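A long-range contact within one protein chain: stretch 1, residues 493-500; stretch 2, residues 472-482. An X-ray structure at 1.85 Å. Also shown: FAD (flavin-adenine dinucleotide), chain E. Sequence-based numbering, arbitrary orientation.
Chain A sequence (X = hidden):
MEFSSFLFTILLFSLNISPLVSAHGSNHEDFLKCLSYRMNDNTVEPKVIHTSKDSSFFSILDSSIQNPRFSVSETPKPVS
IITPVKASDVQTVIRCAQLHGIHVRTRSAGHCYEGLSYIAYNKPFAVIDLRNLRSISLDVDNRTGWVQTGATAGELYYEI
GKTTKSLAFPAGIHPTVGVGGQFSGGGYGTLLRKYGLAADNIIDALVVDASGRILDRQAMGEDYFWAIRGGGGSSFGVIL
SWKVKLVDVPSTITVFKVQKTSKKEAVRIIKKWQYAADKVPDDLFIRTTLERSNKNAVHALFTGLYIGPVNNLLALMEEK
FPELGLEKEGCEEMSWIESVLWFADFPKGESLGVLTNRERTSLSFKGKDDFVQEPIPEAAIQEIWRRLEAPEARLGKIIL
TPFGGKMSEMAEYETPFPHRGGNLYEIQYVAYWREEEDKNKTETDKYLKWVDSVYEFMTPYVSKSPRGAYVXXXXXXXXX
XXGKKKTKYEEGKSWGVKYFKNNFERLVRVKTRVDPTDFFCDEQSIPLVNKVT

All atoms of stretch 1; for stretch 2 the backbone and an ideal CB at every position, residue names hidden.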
# COMPACT_ATOMS: atom_id res chain seq x y z
N LYS A 493 8.75 17.12 9.83
CA LYS A 493 9.61 17.34 8.67
C LYS A 493 10.62 16.21 8.49
O LYS A 493 11.01 15.88 7.37
CB LYS A 493 10.35 18.67 8.80
CG LYS A 493 10.85 19.22 7.49
CD LYS A 493 11.39 20.63 7.66
CE LYS A 493 11.91 21.17 6.35
NZ LYS A 493 12.51 22.53 6.51
N SER A 494 11.00 15.61 9.61
CA SER A 494 12.00 14.53 9.66
C SER A 494 11.69 13.34 8.75
O SER A 494 12.49 13.01 7.89
CB SER A 494 12.16 14.04 11.10
OG SER A 494 13.13 13.01 11.17
N TRP A 495 10.54 12.71 8.96
CA TRP A 495 10.12 11.59 8.11
C TRP A 495 9.34 12.09 6.88
O TRP A 495 9.31 11.42 5.85
CB TRP A 495 9.27 10.58 8.90
CG TRP A 495 8.06 11.18 9.55
CD1 TRP A 495 6.83 11.34 8.99
CD2 TRP A 495 7.97 11.70 10.88
NE1 TRP A 495 5.98 11.94 9.89
CE2 TRP A 495 6.65 12.16 11.06
CE3 TRP A 495 8.87 11.81 11.94
CZ2 TRP A 495 6.22 12.74 12.25
CZ3 TRP A 495 8.44 12.38 13.12
CH2 TRP A 495 7.13 12.83 13.27
N GLY A 496 8.74 13.27 6.99
CA GLY A 496 8.01 13.87 5.88
C GLY A 496 8.76 13.94 4.56
O GLY A 496 8.22 13.60 3.50
N VAL A 497 10.01 14.40 4.62
CA VAL A 497 10.83 14.49 3.42
C VAL A 497 11.30 13.11 2.91
O VAL A 497 11.69 12.95 1.75
CB VAL A 497 12.04 15.41 3.65
CG1 VAL A 497 11.57 16.78 4.13
CG2 VAL A 497 12.97 14.80 4.67
N LYS A 498 11.23 12.09 3.77
CA LYS A 498 11.60 10.74 3.36
C LYS A 498 10.47 10.12 2.50
O LYS A 498 10.71 9.53 1.44
CB LYS A 498 11.90 9.89 4.59
CG LYS A 498 13.02 10.43 5.47
CD LYS A 498 13.22 9.51 6.67
CE LYS A 498 14.44 9.92 7.50
NZ LYS A 498 14.63 8.99 8.66
N TYR A 499 9.25 10.29 2.97
CA TYR A 499 8.07 9.81 2.27
C TYR A 499 7.74 10.63 1.03
O TYR A 499 7.33 10.07 0.01
CB TYR A 499 6.86 9.85 3.20
CG TYR A 499 6.78 8.82 4.29
CD1 TYR A 499 7.16 7.50 4.08
CD2 TYR A 499 6.24 9.16 5.53
CE1 TYR A 499 7.04 6.55 5.11
CE2 TYR A 499 6.11 8.22 6.55
CZ TYR A 499 6.51 6.92 6.33
OH TYR A 499 6.38 6.02 7.35
N PHE A 500 7.89 11.95 1.12
CA PHE A 500 7.35 12.85 0.10
C PHE A 500 8.35 13.77 -0.57
O PHE A 500 7.99 14.49 -1.51
CB PHE A 500 6.25 13.69 0.72
CG PHE A 500 5.13 12.88 1.29
CD1 PHE A 500 4.33 12.12 0.46
CD2 PHE A 500 4.87 12.88 2.64
CE1 PHE A 500 3.30 11.37 0.96
CE2 PHE A 500 3.84 12.13 3.15
CZ PHE A 500 3.05 11.38 2.30
N UNK A 472 2.93 4.03 1.86
CA UNK A 472 2.06 2.86 2.00
C UNK A 472 2.75 1.73 2.76
O UNK A 472 2.10 0.79 3.21
CB UNK A 472 1.62 2.36 0.62
N UNK A 473 4.07 1.82 2.92
CA UNK A 473 4.78 0.95 3.86
C UNK A 473 5.15 1.75 5.12
O UNK A 473 6.31 2.06 5.33
CB UNK A 473 6.03 0.36 3.21
N UNK A 474 4.15 2.12 5.93
CA UNK A 474 4.39 2.96 7.10
C UNK A 474 5.43 2.35 8.06
O UNK A 474 5.37 1.16 8.40
CB UNK A 474 3.07 3.19 7.84
N UNK A 475 6.38 3.18 8.50
CA UNK A 475 7.47 2.74 9.35
C UNK A 475 7.77 3.77 10.45
O UNK A 475 8.38 4.81 10.22
CB UNK A 475 8.72 2.48 8.51
N UNK A 476 7.32 3.46 11.66
CA UNK A 476 7.54 4.31 12.82
C UNK A 476 9.02 4.49 13.14
O UNK A 476 9.40 5.43 13.83
CB UNK A 476 6.82 3.73 14.04
N UNK A 477 9.83 3.56 12.64
CA UNK A 477 11.27 3.58 12.87
C UNK A 477 11.96 4.72 12.13
O UNK A 477 13.10 5.07 12.45
CB UNK A 477 11.88 2.24 12.45
N UNK A 478 11.27 5.32 11.15
CA UNK A 478 11.77 6.54 10.50
C UNK A 478 11.50 7.79 11.36
O UNK A 478 12.04 8.87 11.11
CB UNK A 478 11.12 6.70 9.12
N UNK A 479 10.64 7.63 12.38
CA UNK A 479 10.32 8.70 13.30
C UNK A 479 8.83 8.88 13.56
O UNK A 479 8.01 8.50 12.73
CB UNK A 479 10.90 10.01 12.77
N UNK A 480 8.49 9.45 14.71
CA UNK A 480 7.10 9.75 15.06
C UNK A 480 7.03 10.99 15.96
O UNK A 480 8.05 11.45 16.47
CB UNK A 480 6.45 8.55 15.76
N UNK A 481 5.83 11.54 16.14
CA UNK A 481 5.64 12.68 17.05
C UNK A 481 5.72 12.27 18.52
O UNK A 481 4.92 11.46 19.00
CB UNK A 481 4.29 13.35 16.78
N UNK A 482 6.66 12.85 19.25
CA UNK A 482 6.88 12.52 20.65
C UNK A 482 7.16 13.76 21.48
O UNK A 482 6.89 13.79 22.68
CB UNK A 482 8.04 11.53 20.79
PA FAD E . -5.89 0.67 6.37
O1A FAD E . -5.15 0.23 7.61
O2A FAD E . -7.38 0.50 6.49
O5B FAD E . -5.48 2.20 6.03
C5B FAD E . -4.12 2.62 6.04
C4B FAD E . -3.98 4.13 6.24
O4B FAD E . -4.86 4.81 5.37
C3B FAD E . -4.34 4.54 7.67
O3B FAD E . -3.52 5.60 8.12
C2B FAD E . -5.79 4.97 7.54
O2B FAD E . -6.15 5.93 8.52
C1B FAD E . -5.86 5.50 6.11
N9A FAD E . -7.18 5.34 5.47
C8A FAD E . -7.84 4.19 5.11
N7A FAD E . -9.02 4.53 4.53
C5A FAD E . -9.12 5.88 4.51
C6A FAD E . -10.10 6.76 4.04
N6A FAD E . -11.09 6.33 3.27
N1A FAD E . -9.91 8.12 4.17
C2A FAD E . -8.76 8.61 4.74
N3A FAD E . -7.80 7.73 5.20
C4A FAD E . -7.97 6.40 5.09
N1 FAD E . 1.09 -1.50 -1.25
C2 FAD E . 1.55 -1.35 -2.55
O2 FAD E . 1.38 -0.28 -3.15
N3 FAD E . 2.20 -2.41 -3.17
C4 FAD E . 2.39 -3.62 -2.52
O4 FAD E . 2.86 -4.57 -3.14
C4X FAD E . 1.91 -3.77 -1.22
N5 FAD E . 1.97 -5.00 -0.58
C5X FAD E . 1.21 -5.21 0.57
C6 FAD E . 1.04 -6.49 1.10
C7 FAD E . 0.29 -6.68 2.26
C7M FAD E . 0.12 -8.06 2.83
C8 FAD E . -0.34 -5.59 2.87
C8M FAD E . -1.13 -5.77 4.13
C9 FAD E . -0.17 -4.32 2.34
C9A FAD E . 0.65 -4.12 1.23
N10 FAD E . 0.85 -2.84 0.72
C10 FAD E . 1.23 -2.71 -0.61
C1' FAD E . 0.59 -1.63 1.56
C2' FAD E . -0.83 -1.11 1.44
O2' FAD E . -1.03 -0.60 0.14
C3' FAD E . -1.00 -0.02 2.49
O3' FAD E . -0.92 -0.61 3.77
C4' FAD E . -2.35 0.65 2.40
O4' FAD E . -2.29 1.93 2.97
C5' FAD E . -3.36 -0.13 3.21
O5' FAD E . -4.65 0.28 2.85
P FAD E . -5.89 -0.35 3.65
O1P FAD E . -7.15 0.41 3.34
O2P FAD E . -6.04 -1.82 3.32
O3P FAD E . -5.32 -0.21 5.15

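At position 472 the CA-to-CB bond points away from the helix and the ideal CB has nothing of stretch 1 within 5.5 Å. The flavin nucleotide lies on that side, so a polar side chain able to meet its ribityl hydroxyls would suit. The residue is Asn472, whose OD1 accepts a hydrogen bond from FAD O4' at 3.0 Å.

Position 473 also has a CB out of reach of stretch 1, directed sideways, with the isoalloxazine within range; an aromatic or a large aliphatic group would fit. It is Phe473, with CE1 3.5 Å from FAD C10.

At 474 the ideal CB stands 4.4 Å from Tyr499 OH but points sideways, with the FAD adenosine ribose within reach of a long side chain. Many side chains would be tolerated, and a long donor could use that reach. Lys474 does so: its NZ donates to FAD O3B at 2.7 Å.

The main asset of 475 is its backbone. Its N donates to Tyr499 OH at 3.1 Å with an N-H...acceptor angle of 170°, approaching at the edge of the ring, near its plane. Any residue with a free amide could do this; a short acceptor could steady the turn that follows. Asp475 fits, its OD1 accepting from the N of 477 at 3.1 Å.

Positions 476 and 477 begin a 3-10 segment, and neither CB has stretch 1 within 5.5 Å, so it sets little constraint. They are Met476, whose CB points away, and Asp477.

Position 478 faces the helix squarely. Its ideal CB lies 4.3 Å from Trp495 CB, 4.2 Å from Lys498 NZ and 5.1 Å from Tyr499 OH, so an apolar group such as Leu, Ile or Met could pack on the rings, and an acceptor could also answer Lys498. Leu478, with chi1 m and chi2 t, places CD1 3.8 Å from Tyr499 CE1, and its CB remains 4.3 Å from Trp495 CB; its backbone O lies 3.6 Å from Lys498 NZ.

Position 479 is the most tightly specified. An ideal CB would lie 2.8 Å from Trp495 CE3, a clash, and phi/psi of 133/156 would also jam it against the preceding carbonyl O. Both arguments call for glycine. In Gly479 the backbone can close on the indole, its C 3.3 Å from Trp495 CE3 and its O over one face of the ring.

At 480 the backbone continues across the indole, CA over a face and C 3.3 Å from Trp495 CH2, but CB points away at 5.0 Å from Trp495 CH2. Several residues would serve. Met480 extends with chi1 p, chi2 t and chi3 m.

The CB of 481 is sideways, 4.5 Å from Trp495 CH2, so a flat or broad apolar group could turn back onto the indole edge. Tyr481, chi1 m, presents its ring face to that edge: centroids of the Tyr481 ring and the Trp495 six-membered ring are 4.8 Å apart, with planes at 79°.

At 482 the ideal CB has nothing of stretch 1 within 5.5 Å, leaving the choice open; it is Leu482.

Stretch 2 (472-482) NFKDMDLGMYL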
# COMPACT_ATOMS: atom_id res chain seq x y z
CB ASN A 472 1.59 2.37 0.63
CG ASN A 472 0.24 2.96 0.23
OD1 ASN A 472 -0.51 3.44 1.07
ND2 ASN A 472 -0.07 2.91 -1.05
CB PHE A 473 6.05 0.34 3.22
CG PHE A 473 5.79 -0.55 2.01
CD1 PHE A 473 4.63 -1.32 1.92
CD2 PHE A 473 6.70 -0.60 0.96
CE1 PHE A 473 4.40 -2.14 0.80
CE2 PHE A 473 6.48 -1.41 -0.16
CZ PHE A 473 5.32 -2.17 -0.24
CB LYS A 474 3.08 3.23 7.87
CG LYS A 474 2.47 4.60 7.63
CD LYS A 474 1.39 4.89 8.66
CE LYS A 474 0.26 5.74 8.08
NZ LYS A 474 -0.93 5.75 8.99
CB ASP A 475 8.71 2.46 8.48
CG ASP A 475 9.86 1.82 9.26
OD1 ASP A 475 9.65 1.36 10.41
OD2 ASP A 475 10.97 1.79 8.69
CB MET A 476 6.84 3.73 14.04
CG MET A 476 5.37 3.55 13.84
SD MET A 476 4.61 5.16 13.83
CE MET A 476 4.09 5.20 15.55
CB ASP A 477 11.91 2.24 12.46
CG ASP A 477 11.56 1.11 13.42
OD1 ASP A 477 11.01 1.40 14.52
OD2 ASP A 477 11.86 -0.06 13.09
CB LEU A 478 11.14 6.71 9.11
CG LEU A 478 11.02 5.47 8.23
CD1 LEU A 478 10.33 5.81 6.92
CD2 LEU A 478 12.37 4.83 7.99
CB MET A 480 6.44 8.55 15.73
CG MET A 480 7.19 8.04 16.96
SD MET A 480 6.35 6.65 17.74
CE MET A 480 4.87 7.44 18.38
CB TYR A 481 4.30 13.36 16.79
CG TYR A 481 4.20 14.10 15.48
CD1 TYR A 481 4.95 15.24 15.24
CD2 TYR A 481 3.31 13.67 14.50
CE1 TYR A 481 4.85 15.93 14.03
CE2 TYR A 481 3.20 14.35 13.29
CZ TYR A 481 3.97 15.47 13.07
OH TYR A 481 3.84 16.13 11.87
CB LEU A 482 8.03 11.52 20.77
CG LEU A 482 7.71 10.14 20.18
CD1 LEU A 482 8.97 9.31 19.98
CD2 LEU A 482 6.70 9.41 21.06
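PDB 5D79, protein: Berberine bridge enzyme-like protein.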